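Local coordinates for putative PLP-dependent aminotransferase (Bacillus cereus ATCC 10987, PDB 3JU7), which probably acts as a pyridoxal phosphate-dependent aminotransferase of the DegT/DnrJ/EryC1/StrS family, carrying its cofactor covalently attached, at residues V59-T63 with G196-L200; K79-S85 with L100-I105; R214-F218 with M228-K234; E256-S261 with L352-M356; L267-L273 with V365-G369. The contacts are given in a common frame with arbitrary orientation. Residues are numbered along the deposited sequence.

Contact 1 (V59-T63 with G196-L200); sequences VANAT and GEGGL
Val-59 ends a strand and pairs antiparallel with Gly-199 as a hydrogen-bonded pair, CA–CA 5.0 Å. Val-59 N donates to Gly-199 O at 3.0 Å (163°); the return bond, Gly-199 N to Val-59 O, is 3.1 Å but weak (125°). Past this pair the extended backbone of Gly-198 runs beside the turn into helix 62-73, its CA 4.1 Å from Asn-61 CA. A water bridges Ala-60 O (2.8 Å) and Glu-197 O (2.9 Å). Asn-61 (chi1 p) N-caps the helix, its OD1 accepting from Leu-64 N. The turn from strand 55-59 into the N-terminus of helix 62-73 holds the cofactor phosphate: Ala-62 N and Thr-63 OG1 hydrogen-bond phosphate oxygens of Lys-191, modified with pyridoxal phosphate. A second water joins Asn-61 ND2 and Glu-197 OE1, 3.0 Å from each. Asn-61 ND2 also hydrogen-bonds Asn-232 O of the second subunit; Glu-197 OE2 hydrogen-bonds Thr-32 OG1 and salt-bridges Lys-234 NZ of that subunit. At Gly-199 a CB would lie 2.9 Å from Ala-62 N, a clash.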
# COMPACT_ATOMS: atom_id res chain seq x y z
N VAL A 59 -3.33 7.52 -4.04
CA VAL A 59 -3.21 6.33 -3.19
C VAL A 59 -1.84 5.71 -3.46
O VAL A 59 -1.20 6.07 -4.43
CB VAL A 59 -4.32 5.31 -3.42
CG1 VAL A 59 -5.66 5.89 -2.95
CG2 VAL A 59 -4.38 4.89 -4.90
N ALA A 60 -1.40 4.78 -2.61
CA ALA A 60 -0.03 4.29 -2.71
C ALA A 60 0.16 3.40 -3.93
O ALA A 60 1.26 3.30 -4.47
CB ALA A 60 0.39 3.59 -1.45
N ASN A 61 -0.92 2.74 -4.35
CA ASN A 61 -1.00 2.00 -5.59
C ASN A 61 -2.49 1.74 -5.94
O ASN A 61 -3.38 1.85 -5.06
CB ASN A 61 -0.12 0.71 -5.55
CG ASN A 61 -0.65 -0.33 -4.59
OD1 ASN A 61 -1.81 -0.77 -4.70
ND2 ASN A 61 0.22 -0.79 -3.67
N ALA A 62 -2.76 1.44 -7.20
CA ALA A 62 -4.16 1.25 -7.69
C ALA A 62 -4.83 0.05 -7.06
O ALA A 62 -6.04 0.04 -6.91
CB ALA A 62 -4.21 1.09 -9.21
N THR A 63 -4.04 -0.97 -6.70
CA THR A 63 -4.65 -2.14 -6.07
C THR A 63 -5.30 -1.75 -4.76
O THR A 63 -6.47 -2.09 -4.51
CB THR A 63 -3.66 -3.28 -5.90
OG1 THR A 63 -3.09 -3.54 -7.18
CG2 THR A 63 -4.40 -4.53 -5.36
N GLY A 196 6.60 5.11 -10.71
CA GLY A 196 7.17 4.14 -9.76
C GLY A 196 6.03 3.31 -9.21
O GLY A 196 5.55 2.42 -9.87
N GLU A 197 5.60 3.63 -8.00
CA GLU A 197 4.37 3.12 -7.41
C GLU A 197 3.44 4.30 -7.07
O GLU A 197 3.88 5.35 -6.59
CB GLU A 197 4.65 2.32 -6.16
CG GLU A 197 5.42 1.02 -6.40
CD GLU A 197 4.56 -0.14 -6.92
OE1 GLU A 197 3.32 -0.10 -6.85
OE2 GLU A 197 5.16 -1.13 -7.38
N GLY A 198 2.17 4.14 -7.40
CA GLY A 198 1.19 5.15 -7.12
C GLY A 198 -0.14 4.86 -7.81
O GLY A 198 -0.25 3.95 -8.61
N GLY A 199 -1.14 5.67 -7.51
CA GLY A 199 -2.43 5.57 -8.12
C GLY A 199 -3.28 6.76 -7.73
O GLY A 199 -2.82 7.62 -6.97
N LEU A 200 -4.51 6.79 -8.27
CA LEU A 200 -5.45 7.88 -8.08
C LEU A 200 -6.89 7.35 -8.12
O LEU A 200 -7.21 6.37 -8.84
CB LEU A 200 -5.28 8.90 -9.16
CG LEU A 200 -5.96 10.29 -8.99
CD1 LEU A 200 -5.14 11.23 -8.13
CD2 LEU A 200 -6.27 10.94 -10.30
O HOH W 1 3.05 5.36 -3.85
O HOH W 2 3.02 0.14 -3.85

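Contact 2 (K79-S85 with L100-I105); sequences KYALMPS and LEPYFI
Five backbone hydrogen bonds join strands 80-84 and 101-105 in parallel, the paired strands of a beta-alpha-beta unit whose crossover carries helix 90-97. Donor and acceptor roles swap along the chain: Glu-101 N to Lys-79 O, Ala-81 N to Glu-101 O and Tyr-103 N to Ala-81 O, each 2.9 Å; then Met-83 N to Tyr-103 O, 3.2 Å, and Ile-105 N to Met-83 O, 2.9 Å. The register pairs Tyr-80 with Glu-101, Ala-81 with Pro-102, Leu-82 with Tyr-103 and Met-83 with Phe-104; the strand axes approach to 4.4 Å and cross at -32°. Lys-79 NZ stays 4.1 Å from Glu-101 OE2, beyond a salt bridge. On the face of Tyr-80 and Leu-82, Tyr-103 (chi1 t) turns its edge to the Tyr-80 ring (chi1 m) in a T-shaped stack, centroids 5.1 Å apart, planes at 89°; Leu-82 CD1 lies 3.9 Å from Tyr-103 CB, with helix 116-126 packing beyond Leu-82. On the other face, covered by helix 90-97, the selenium of Met-83 (chi1 p, chi2 t) makes an oblique Met-aromatic contact, 5.4 Å to the Phe-104 centroid. At the far end a water takes Ser-85 N (2.9 Å) and donates to Ile-105 O (2.7 Å).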
# COMPACT_ATOMS: atom_id res chain seq x y z
N LYS A 79 -22.82 -10.25 -1.73
CA LYS A 79 -21.83 -11.30 -1.65
C LYS A 79 -20.84 -11.23 -2.84
O LYS A 79 -19.70 -11.66 -2.75
CB LYS A 79 -22.59 -12.62 -1.69
CG LYS A 79 -21.73 -13.85 -1.92
CD LYS A 79 -22.53 -15.12 -1.76
CE LYS A 79 -21.60 -16.33 -1.71
NZ LYS A 79 -22.32 -17.63 -1.60
N TYR A 80 -21.29 -10.72 -3.97
CA TYR A 80 -20.51 -10.82 -5.20
C TYR A 80 -20.06 -9.46 -5.76
O TYR A 80 -20.78 -8.44 -5.67
CB TYR A 80 -21.36 -11.48 -6.28
CG TYR A 80 -21.82 -12.87 -5.94
CD1 TYR A 80 -20.91 -13.91 -5.82
CD2 TYR A 80 -23.16 -13.17 -5.78
CE1 TYR A 80 -21.32 -15.18 -5.55
CE2 TYR A 80 -23.58 -14.44 -5.47
CZ TYR A 80 -22.64 -15.45 -5.37
OH TYR A 80 -23.01 -16.74 -5.08
N ALA A 81 -18.88 -9.46 -6.37
CA ALA A 81 -18.40 -8.33 -7.19
C ALA A 81 -18.48 -8.79 -8.65
O ALA A 81 -17.74 -9.71 -9.04
CB ALA A 81 -16.95 -7.96 -6.82
N LEU A 82 -19.39 -8.21 -9.43
CA LEU A 82 -19.56 -8.62 -10.85
C LEU A 82 -18.48 -7.88 -11.67
O LEU A 82 -18.38 -6.65 -11.61
CB LEU A 82 -20.95 -8.29 -11.37
CG LEU A 82 -22.09 -9.23 -11.01
CD1 LEU A 82 -22.05 -9.66 -9.52
CD2 LEU A 82 -23.39 -8.55 -11.40
N MSE A 83 -17.63 -8.64 -12.34
CA MSE A 83 -16.52 -8.07 -13.10
C MSE A 83 -16.16 -9.00 -14.25
O MSE A 83 -16.53 -10.15 -14.28
CB MSE A 83 -15.29 -7.90 -12.20
CG MSE A 83 -14.83 -9.23 -11.59
SE MSE A 83 -13.27 -9.12 -10.44
CE MSE A 83 -13.96 -7.97 -9.06
N PRO A 84 -15.40 -8.50 -15.20
CA PRO A 84 -14.89 -9.39 -16.23
C PRO A 84 -13.81 -10.33 -15.68
O PRO A 84 -13.16 -10.00 -14.68
CB PRO A 84 -14.27 -8.42 -17.23
CG PRO A 84 -13.84 -7.26 -16.37
CD PRO A 84 -15.00 -7.09 -15.43
N SER A 85 -13.66 -11.49 -16.32
CA SER A 85 -12.51 -12.38 -16.10
C SER A 85 -11.31 -11.80 -16.85
O SER A 85 -10.15 -11.86 -16.38
CB SER A 85 -12.82 -13.78 -16.64
OG SER A 85 -11.67 -14.61 -16.61
N LEU A 100 -15.55 -10.14 -0.71
CA LEU A 100 -16.52 -10.51 -1.73
C LEU A 100 -15.99 -11.64 -2.57
O LEU A 100 -14.79 -11.92 -2.58
CB LEU A 100 -16.82 -9.35 -2.64
CG LEU A 100 -17.27 -8.14 -1.85
CD1 LEU A 100 -17.36 -7.02 -2.80
CD2 LEU A 100 -18.61 -8.47 -1.17
N GLU A 101 -16.90 -12.31 -3.27
CA GLU A 101 -16.52 -13.30 -4.24
C GLU A 101 -16.61 -12.63 -5.60
O GLU A 101 -17.61 -12.00 -5.92
CB GLU A 101 -17.47 -14.49 -4.23
CG GLU A 101 -17.32 -15.36 -3.05
CD GLU A 101 -18.09 -16.67 -3.20
OE1 GLU A 101 -18.46 -17.07 -4.33
OE2 GLU A 101 -18.32 -17.30 -2.17
N PRO A 102 -15.57 -12.76 -6.42
CA PRO A 102 -15.80 -12.34 -7.79
C PRO A 102 -16.88 -13.23 -8.42
O PRO A 102 -17.04 -14.40 -8.03
CB PRO A 102 -14.44 -12.55 -8.46
CG PRO A 102 -13.43 -12.54 -7.29
CD PRO A 102 -14.18 -13.17 -6.17
N TYR A 103 -17.64 -12.62 -9.32
CA TYR A 103 -18.61 -13.31 -10.18
C TYR A 103 -18.33 -12.84 -11.61
O TYR A 103 -18.62 -11.68 -11.97
CB TYR A 103 -20.03 -12.97 -9.78
CG TYR A 103 -21.09 -13.96 -10.27
CD1 TYR A 103 -21.27 -14.24 -11.63
CD2 TYR A 103 -21.92 -14.61 -9.36
CE1 TYR A 103 -22.26 -15.12 -12.05
CE2 TYR A 103 -22.89 -15.50 -9.78
CZ TYR A 103 -23.05 -15.74 -11.12
OH TYR A 103 -24.03 -16.64 -11.48
N PHE A 104 -17.75 -13.73 -12.43
CA PHE A 104 -17.24 -13.29 -13.71
C PHE A 104 -18.31 -13.23 -14.81
O PHE A 104 -19.15 -14.14 -14.95
CB PHE A 104 -16.08 -14.18 -14.16
CG PHE A 104 -14.90 -14.17 -13.25
CD1 PHE A 104 -14.14 -13.01 -13.07
CD2 PHE A 104 -14.50 -15.32 -12.60
CE1 PHE A 104 -13.03 -13.01 -12.25
CE2 PHE A 104 -13.39 -15.32 -11.77
CZ PHE A 104 -12.66 -14.16 -11.59
N ILE A 105 -18.24 -12.14 -15.61
CA ILE A 105 -19.19 -11.82 -16.66
C ILE A 105 -18.41 -11.79 -18.00
O ILE A 105 -17.34 -11.13 -18.11
CB ILE A 105 -19.83 -10.41 -16.40
CG1 ILE A 105 -20.39 -10.32 -14.97
CG2 ILE A 105 -20.89 -9.97 -17.49
CD1 ILE A 105 -21.43 -11.36 -14.59
O HOH W 3 -14.85 -11.87 -18.90

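Contact 3 (R214-F218 with M228-K234); sequences RMGNF and MMGFNCK. With ACT (acetate ion), chain F.
Backbone hydrogen bonds hold the end of helix 206-215 and the residues just after it against loop 228-234: Phe-231 N to Met-215 O (2.8 Å), Phe-218 N to Phe-231 O (2.8 Å) and Cys-233 N to Gly-216 O (3.1 Å). Two glycines permit the closeness: a CB on Gly-216 would fall 2.6 Å from Cys-233 SG, and one on Gly-230 2.7 Å from Met-215 O. Apolar contacts come from the selenomethionines, Met-215 CG (chi1 m) meeting Met-228 CE (chi1 p) at 3.7 Å, while Met-215 also packs on helix 62-73. Phe-218 takes a left-handed backbone conformation (phi/psi 65/25), and its ring end comes back to the loop, with Phe-231 O over one face and CZ 3.9 Å from Asn-232 CB. Among side-chain polar groups, Asn-232 OD1 accepts from Lys-234 N (3.0 Å), an Asx turn, and from Lys-234 NZ (2.9 Å). That ammonium curls back (chi3 m, chi4 p) and also bonds acetate OXT at 2.8 Å, the acetate probably coming from the crystallisation liquor. Lys-234 NZ forms a salt bridge with Glu-197 of the second subunit, and Asn-232 ND2 hydrogen-bonds both that Glu-197 and the modified Lys-191 of the same subunit. The bonded loop thus presents polar groups across the dimer interface to the cofactor-bearing pocket of the partner, an arrangement consistent with an active site built from both chains, as in other fold type I aminotransferases.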
# COMPACT_ATOMS: atom_id res chain seq x y z
N ARG A 214 -9.85 9.48 4.45
CA ARG A 214 -9.77 9.06 5.82
C ARG A 214 -9.48 7.57 5.89
O ARG A 214 -8.67 7.17 6.72
CB ARG A 214 -11.07 9.33 6.54
CG ARG A 214 -11.35 10.82 6.82
CD ARG A 214 -12.58 10.87 7.73
NE ARG A 214 -13.06 12.22 7.92
CZ ARG A 214 -13.89 12.61 8.87
NH1 ARG A 214 -14.37 11.75 9.76
NH2 ARG A 214 -14.22 13.89 8.96
N MSE A 215 -10.14 6.77 5.04
CA MSE A 215 -9.90 5.32 5.02
C MSE A 215 -8.42 4.96 4.80
O MSE A 215 -7.90 4.07 5.43
CB MSE A 215 -10.77 4.65 3.96
CG MSE A 215 -12.21 4.62 4.35
SE MSE A 215 -13.34 3.86 2.98
CE MSE A 215 -12.40 2.09 2.76
N GLY A 216 -7.76 5.69 3.91
CA GLY A 216 -6.36 5.46 3.65
C GLY A 216 -5.42 5.97 4.74
O GLY A 216 -4.21 5.81 4.60
N ASN A 217 -5.98 6.60 5.77
CA ASN A 217 -5.26 7.05 6.96
C ASN A 217 -5.99 6.47 8.17
O ASN A 217 -6.41 7.19 9.09
CB ASN A 217 -5.23 8.61 7.01
CG ASN A 217 -4.39 9.16 8.18
OD1 ASN A 217 -3.34 8.61 8.55
ND2 ASN A 217 -4.86 10.25 8.75
N PHE A 218 -6.17 5.14 8.15
CA PHE A 218 -6.65 4.39 9.30
C PHE A 218 -8.08 4.71 9.75
O PHE A 218 -8.43 4.48 10.92
CB PHE A 218 -5.67 4.57 10.48
CG PHE A 218 -4.22 4.43 10.08
CD1 PHE A 218 -3.67 3.17 9.86
CD2 PHE A 218 -3.42 5.53 9.91
CE1 PHE A 218 -2.37 3.02 9.49
CE2 PHE A 218 -2.10 5.38 9.52
CZ PHE A 218 -1.58 4.10 9.32
N MSE A 228 -14.10 4.28 11.14
CA MSE A 228 -14.52 3.47 10.01
C MSE A 228 -13.39 2.53 9.54
O MSE A 228 -12.22 2.72 9.86
CB MSE A 228 -14.89 4.38 8.83
CG MSE A 228 -13.75 5.29 8.36
SE MSE A 228 -14.28 6.53 6.92
CE MSE A 228 -15.41 5.40 5.94
N MSE A 229 -13.75 1.55 8.75
CA MSE A 229 -12.80 0.63 8.15
C MSE A 229 -11.74 1.43 7.39
O MSE A 229 -12.03 2.46 6.80
CB MSE A 229 -13.52 -0.32 7.20
CG MSE A 229 -12.69 -1.45 6.67
SE MSE A 229 -11.96 -2.40 8.15
CE MSE A 229 -11.10 -3.83 7.09
N GLY A 230 -10.50 0.97 7.46
CA GLY A 230 -9.41 1.68 6.85
C GLY A 230 -8.09 0.95 6.97
O GLY A 230 -8.00 -0.18 7.49
N PHE A 231 -7.08 1.60 6.45
CA PHE A 231 -5.74 1.04 6.46
C PHE A 231 -4.77 2.15 6.08
O PHE A 231 -5.08 3.34 6.26
CB PHE A 231 -5.67 -0.24 5.58
CG PHE A 231 -6.11 -0.08 4.14
CD1 PHE A 231 -6.29 1.16 3.55
CD2 PHE A 231 -6.23 -1.19 3.34
CE1 PHE A 231 -6.66 1.27 2.21
CE2 PHE A 231 -6.59 -1.06 1.99
CZ PHE A 231 -6.81 0.17 1.43
N ASN A 232 -3.60 1.80 5.58
CA ASN A 232 -2.65 2.81 5.07
C ASN A 232 -2.47 2.63 3.59
O ASN A 232 -1.90 1.59 3.18
CB ASN A 232 -1.27 2.64 5.69
CG ASN A 232 -0.31 3.79 5.33
OD1 ASN A 232 -0.64 4.71 4.56
ND2 ASN A 232 0.90 3.76 5.97
N CYS A 233 -2.93 3.59 2.82
CA CYS A 233 -2.63 3.62 1.39
C CYS A 233 -2.23 5.03 0.98
O CYS A 233 -2.45 5.42 -0.15
CB CYS A 233 -3.82 3.14 0.56
SG CYS A 233 -5.27 4.28 0.58
N LYS A 234 -1.59 5.74 1.91
CA LYS A 234 -1.06 7.08 1.67
C LYS A 234 0.15 7.04 0.73
O LYS A 234 1.05 6.23 0.88
CB LYS A 234 -0.68 7.77 3.00
CG LYS A 234 -1.86 7.90 3.96
CD LYS A 234 -1.54 8.41 5.32
CE LYS A 234 -1.03 7.37 6.30
NZ LYS A 234 0.33 6.97 6.10
C ACT F . 1.10 6.62 9.52
O ACT F . 0.48 7.72 9.32
OXT ACT F . 1.19 5.83 8.54
CH3 ACT F . 1.74 6.26 10.83

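Contact 4 (E256-S261 with L352-M356); sequences ERTRIS and LWEGM
A type II beta turn, Trp-353 to Met-356, lies against one side of helix 250-270 in the loop between strand 347-350 and helix 358-368. Leu-352 (chi1 t, chi2 t) comes first, extended at phi/psi -154/126 and pointing toward the helix: its CG sits 3.6 Å from Ile-260 CG2, its CD1 3.7 Å from Ser-261 OG, and its CD2 3.7 Å from Arg-257 NH1. That arginine's NH1 is bonded to Gln-288 O, and Ser-261 OG to the Gln-288 side chain. Trp-353 points away from the helix, its NE1 bonded to Pro-6 O, but its carbonyl O approaches Ile-260 CD1 to 3.2 Å and closes the turn by accepting from Met-356 N (3.0 Å). Glu-354, at -60/129, lays its CG 4.0 Å from Glu-256 CG while its carboxylate pairs with Lys-253. Gly-355 takes the third turn position at 105/-18, where a CB would jam against the preceding carbonyl O; its N donates to OE2 of Glu-256 (chi1 t, chi2 p) at 2.7 Å (154°), the hydrogen bond between the segments. Met-356, a selenomethionine, leads its side chain away but places CB 3.7 Å from Ile-260 CD1 (chi1 m, chi2 t).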
# COMPACT_ATOMS: atom_id res chain seq x y z
N GLU A 256 4.76 10.80 -27.79
CA GLU A 256 5.65 9.67 -28.09
C GLU A 256 4.84 8.37 -28.29
O GLU A 256 5.03 7.67 -29.28
CB GLU A 256 6.66 9.54 -26.94
CG GLU A 256 7.58 8.34 -26.97
CD GLU A 256 8.68 8.44 -28.00
OE1 GLU A 256 8.72 9.44 -28.76
OE2 GLU A 256 9.51 7.51 -28.06
N ARG A 257 3.92 8.07 -27.36
CA ARG A 257 3.13 6.83 -27.43
C ARG A 257 2.14 6.82 -28.58
O ARG A 257 1.94 5.78 -29.24
CB ARG A 257 2.33 6.58 -26.14
CG ARG A 257 3.12 5.99 -25.05
CD ARG A 257 2.35 5.81 -23.75
NE ARG A 257 3.34 5.41 -22.77
CZ ARG A 257 3.82 4.18 -22.63
NH1 ARG A 257 3.35 3.16 -23.33
NH2 ARG A 257 4.79 3.96 -21.74
N THR A 258 1.50 7.96 -28.82
CA THR A 258 0.59 8.04 -29.94
C THR A 258 1.34 7.80 -31.24
O THR A 258 0.90 7.04 -32.06
CB THR A 258 -0.13 9.36 -29.98
OG1 THR A 258 -0.82 9.54 -28.74
CG2 THR A 258 -1.14 9.36 -31.15
N ARG A 259 2.50 8.43 -31.40
CA ARG A 259 3.31 8.23 -32.60
C ARG A 259 3.61 6.77 -32.83
O ARG A 259 3.49 6.30 -33.95
CB ARG A 259 4.64 8.97 -32.52
CG ARG A 259 4.57 10.42 -32.93
CD ARG A 259 5.76 10.84 -33.83
NE ARG A 259 7.04 10.32 -33.35
CZ ARG A 259 7.75 10.82 -32.33
NH1 ARG A 259 7.32 11.87 -31.65
NH2 ARG A 259 8.91 10.25 -32.00
N ILE A 260 4.05 6.07 -31.78
CA ILE A 260 4.42 4.65 -31.91
C ILE A 260 3.18 3.82 -32.28
O ILE A 260 3.25 2.95 -33.17
CB ILE A 260 5.10 4.11 -30.65
CG1 ILE A 260 6.42 4.84 -30.41
CG2 ILE A 260 5.41 2.65 -30.78
CD1 ILE A 260 6.94 4.67 -29.00
N SER A 261 2.05 4.13 -31.66
CA SER A 261 0.78 3.48 -32.01
C SER A 261 0.41 3.68 -33.48
O SER A 261 0.07 2.71 -34.16
CB SER A 261 -0.37 4.01 -31.15
OG SER A 261 -0.18 3.69 -29.78
N LEU A 352 5.61 -1.89 -26.78
CA LEU A 352 5.50 -0.48 -27.08
C LEU A 352 6.05 0.22 -25.85
O LEU A 352 5.65 -0.08 -24.76
CB LEU A 352 4.05 -0.11 -27.32
CG LEU A 352 3.72 1.27 -27.91
CD1 LEU A 352 2.29 1.25 -28.53
CD2 LEU A 352 3.84 2.35 -26.89
N TRP A 353 7.04 1.10 -26.01
CA TRP A 353 7.58 1.89 -24.91
C TRP A 353 8.26 3.12 -25.47
O TRP A 353 8.58 3.15 -26.65
CB TRP A 353 8.59 1.11 -24.04
CG TRP A 353 9.28 -0.04 -24.70
CD1 TRP A 353 8.91 -1.35 -24.64
CD2 TRP A 353 10.46 0.01 -25.51
NE1 TRP A 353 9.78 -2.12 -25.36
CE2 TRP A 353 10.74 -1.31 -25.91
CE3 TRP A 353 11.30 1.03 -25.94
CZ2 TRP A 353 11.82 -1.63 -26.70
CZ3 TRP A 353 12.38 0.72 -26.72
CH2 TRP A 353 12.63 -0.60 -27.10
N GLU A 354 8.45 4.12 -24.60
CA GLU A 354 9.05 5.39 -24.98
C GLU A 354 10.44 5.10 -25.50
O GLU A 354 11.21 4.41 -24.85
CB GLU A 354 9.16 6.36 -23.80
CG GLU A 354 7.80 6.85 -23.23
CD GLU A 354 7.98 7.76 -22.00
OE1 GLU A 354 8.80 8.70 -22.09
OE2 GLU A 354 7.33 7.54 -20.95
N GLY A 355 10.74 5.61 -26.68
CA GLY A 355 12.03 5.40 -27.28
C GLY A 355 11.94 4.42 -28.40
O GLY A 355 12.83 4.36 -29.21
N MSE A 356 10.88 3.62 -28.46
CA MSE A 356 10.75 2.73 -29.61
C MSE A 356 10.82 3.49 -30.96
O MSE A 356 10.11 4.46 -31.16
CB MSE A 356 9.45 1.95 -29.53
CG MSE A 356 9.46 0.76 -30.46
SE MSE A 356 8.03 -0.40 -30.03
CE MSE A 356 8.75 -1.26 -28.49

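Contact 5 (L267-L273 with V365-G369); sequences LLQSNGL and VICLG
Val-365 (chi1 t) pushes its CG1 among Leu-268, Asn-271, Leu-273 and the Leu-267 carbonyl: CG1 lies 3.3 Å from Leu-273 CD1, 3.5 Å from Leu-267 O, 3.9 Å from Leu-268 CD2 and 4.0 Å from Asn-271 ND2, while its CG2 is 4.0 Å from Leu-267 CB. One helical turn on, Leu-368 (chi1 m, chi2 t) takes Leu-273 CD2 against its CB at 3.5 Å and Leu-268 CD2 against its CD1 at 4.2 Å. The contact is apolar packing, with 308 Å² buried. The backbones stay apart, Leu-268 CA to Val-365 CA 6.2 Å and Leu-273 CA to Gly-369 CA 6.5 Å. What brings Leu-273 into place is a Schellman motif ending helix 250-270: Leu-273 N bonds Leu-268 O (2.9 Å), Gly-272 N bonds Gln-269 O (2.8 Å), and Gly-272 is the C-prime residue at phi/psi 75/10. Asn-271 (chi1 m) folds back, its ND2 donating to Leu-267 O at 2.6 Å. Past the motif the chain leaves the helix and Leu-273 points toward helix 358-368. The C-terminal ends of these two helices thus pack together, with Trp-278 beside Leu-273 and Leu-368, and helix 301-309 touching Leu-368 and Cys-367.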
# COMPACT_ATOMS: atom_id res chain seq x y z
N LEU A 267 2.00 0.29 -40.26
CA LEU A 267 2.83 -0.84 -40.66
C LEU A 267 2.03 -2.12 -40.73
O LEU A 267 2.30 -2.96 -41.59
CB LEU A 267 4.03 -1.03 -39.73
CG LEU A 267 5.17 -0.02 -39.91
CD1 LEU A 267 6.18 -0.05 -38.72
CD2 LEU A 267 5.87 -0.24 -41.27
N LEU A 268 1.07 -2.30 -39.82
CA LEU A 268 0.21 -3.51 -39.82
C LEU A 268 -0.68 -3.56 -41.07
O LEU A 268 -0.89 -4.64 -41.67
CB LEU A 268 -0.69 -3.56 -38.59
CG LEU A 268 -0.09 -3.91 -37.24
CD1 LEU A 268 -1.15 -3.71 -36.21
CD2 LEU A 268 0.43 -5.35 -37.21
N GLN A 269 -1.23 -2.41 -41.41
CA GLN A 269 -2.05 -2.30 -42.62
C GLN A 269 -1.16 -2.45 -43.85
O GLN A 269 -1.41 -3.30 -44.68
CB GLN A 269 -2.81 -0.97 -42.67
CG GLN A 269 -3.46 -0.72 -44.02
CD GLN A 269 -4.48 0.40 -44.00
OE1 GLN A 269 -5.03 0.75 -42.95
NE2 GLN A 269 -4.74 0.98 -45.17
N SER A 270 -0.10 -1.65 -43.95
CA SER A 270 0.82 -1.73 -45.09
C SER A 270 1.39 -3.14 -45.29
O SER A 270 1.54 -3.57 -46.42
CB SER A 270 1.97 -0.73 -44.98
OG SER A 270 3.04 -1.26 -44.23
N ASN A 271 1.71 -3.86 -44.23
CA ASN A 271 2.19 -5.23 -44.41
C ASN A 271 1.07 -6.28 -44.60
O ASN A 271 1.34 -7.48 -44.58
CB ASN A 271 3.10 -5.65 -43.26
CG ASN A 271 4.44 -4.95 -43.29
OD1 ASN A 271 5.45 -5.56 -43.61
ND2 ASN A 271 4.46 -3.66 -42.91
N GLY A 272 -0.18 -5.85 -44.77
CA GLY A 272 -1.29 -6.76 -45.05
C GLY A 272 -1.84 -7.59 -43.88
O GLY A 272 -2.66 -8.48 -44.09
N LEU A 273 -1.40 -7.28 -42.66
CA LEU A 273 -1.76 -8.09 -41.51
C LEU A 273 -3.24 -8.00 -41.19
O LEU A 273 -3.83 -9.00 -40.80
CB LEU A 273 -0.90 -7.72 -40.30
CG LEU A 273 0.46 -8.40 -40.35
CD1 LEU A 273 1.59 -7.38 -40.43
CD2 LEU A 273 0.63 -9.32 -39.15
N VAL A 365 6.44 -5.88 -36.68
CA VAL A 365 5.33 -6.13 -37.57
C VAL A 365 5.73 -7.10 -38.66
O VAL A 365 4.98 -8.01 -38.96
CB VAL A 365 4.77 -4.83 -38.17
CG1 VAL A 365 3.74 -5.14 -39.26
CG2 VAL A 365 4.15 -3.96 -37.03
N ILE A 366 6.92 -6.92 -39.24
CA ILE A 366 7.46 -7.85 -40.25
C ILE A 366 7.53 -9.29 -39.74
O ILE A 366 7.21 -10.22 -40.47
CB ILE A 366 8.84 -7.40 -40.75
CG1 ILE A 366 8.68 -6.19 -41.67
CG2 ILE A 366 9.51 -8.53 -41.53
CD1 ILE A 366 9.99 -5.59 -42.11
N CYS A 367 7.94 -9.47 -38.49
CA CYS A 367 7.98 -10.80 -37.87
C CYS A 367 6.60 -11.41 -37.73
O CYS A 367 6.44 -12.63 -37.87
CB CYS A 367 8.60 -10.75 -36.46
SG CYS A 367 10.41 -10.60 -36.40
N LEU A 368 5.59 -10.59 -37.42
CA LEU A 368 4.22 -11.09 -37.40
C LEU A 368 3.81 -11.60 -38.79
O LEU A 368 3.17 -12.64 -38.91
CB LEU A 368 3.25 -10.00 -36.93
CG LEU A 368 3.33 -9.55 -35.49
CD1 LEU A 368 2.17 -8.67 -35.26
CD2 LEU A 368 3.29 -10.72 -34.52
N GLY A 369 4.19 -10.87 -39.83
CA GLY A 369 3.89 -11.26 -41.20
C GLY A 369 4.60 -12.52 -41.67
O GLY A 369 4.25 -13.05 -42.72

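Contacts 1 and 3 lie on the same side of the chain's centre, beside the cofactor; with centres about 14 Å apart they touch, Ala-60 CB lying 3.6 Å from Lys-234 O. Contact 1 meets the phosphate of the modified Lys-191 in its own chain, whereas contact 3 serves the matching site of the second subunit, so the pairing occurs twice in the dimer. Contact 2 lies in another sheet, about 23 Å from contact 1 between centres; its strand 80-84 follows helix 62-73. Contacts 4 and 5, centres about 17 Å apart, have alternating segments that tie helix 250-270 first to loop 352-356, then to helix 358-368; contact 5 is centred about 49 Å from contact 3.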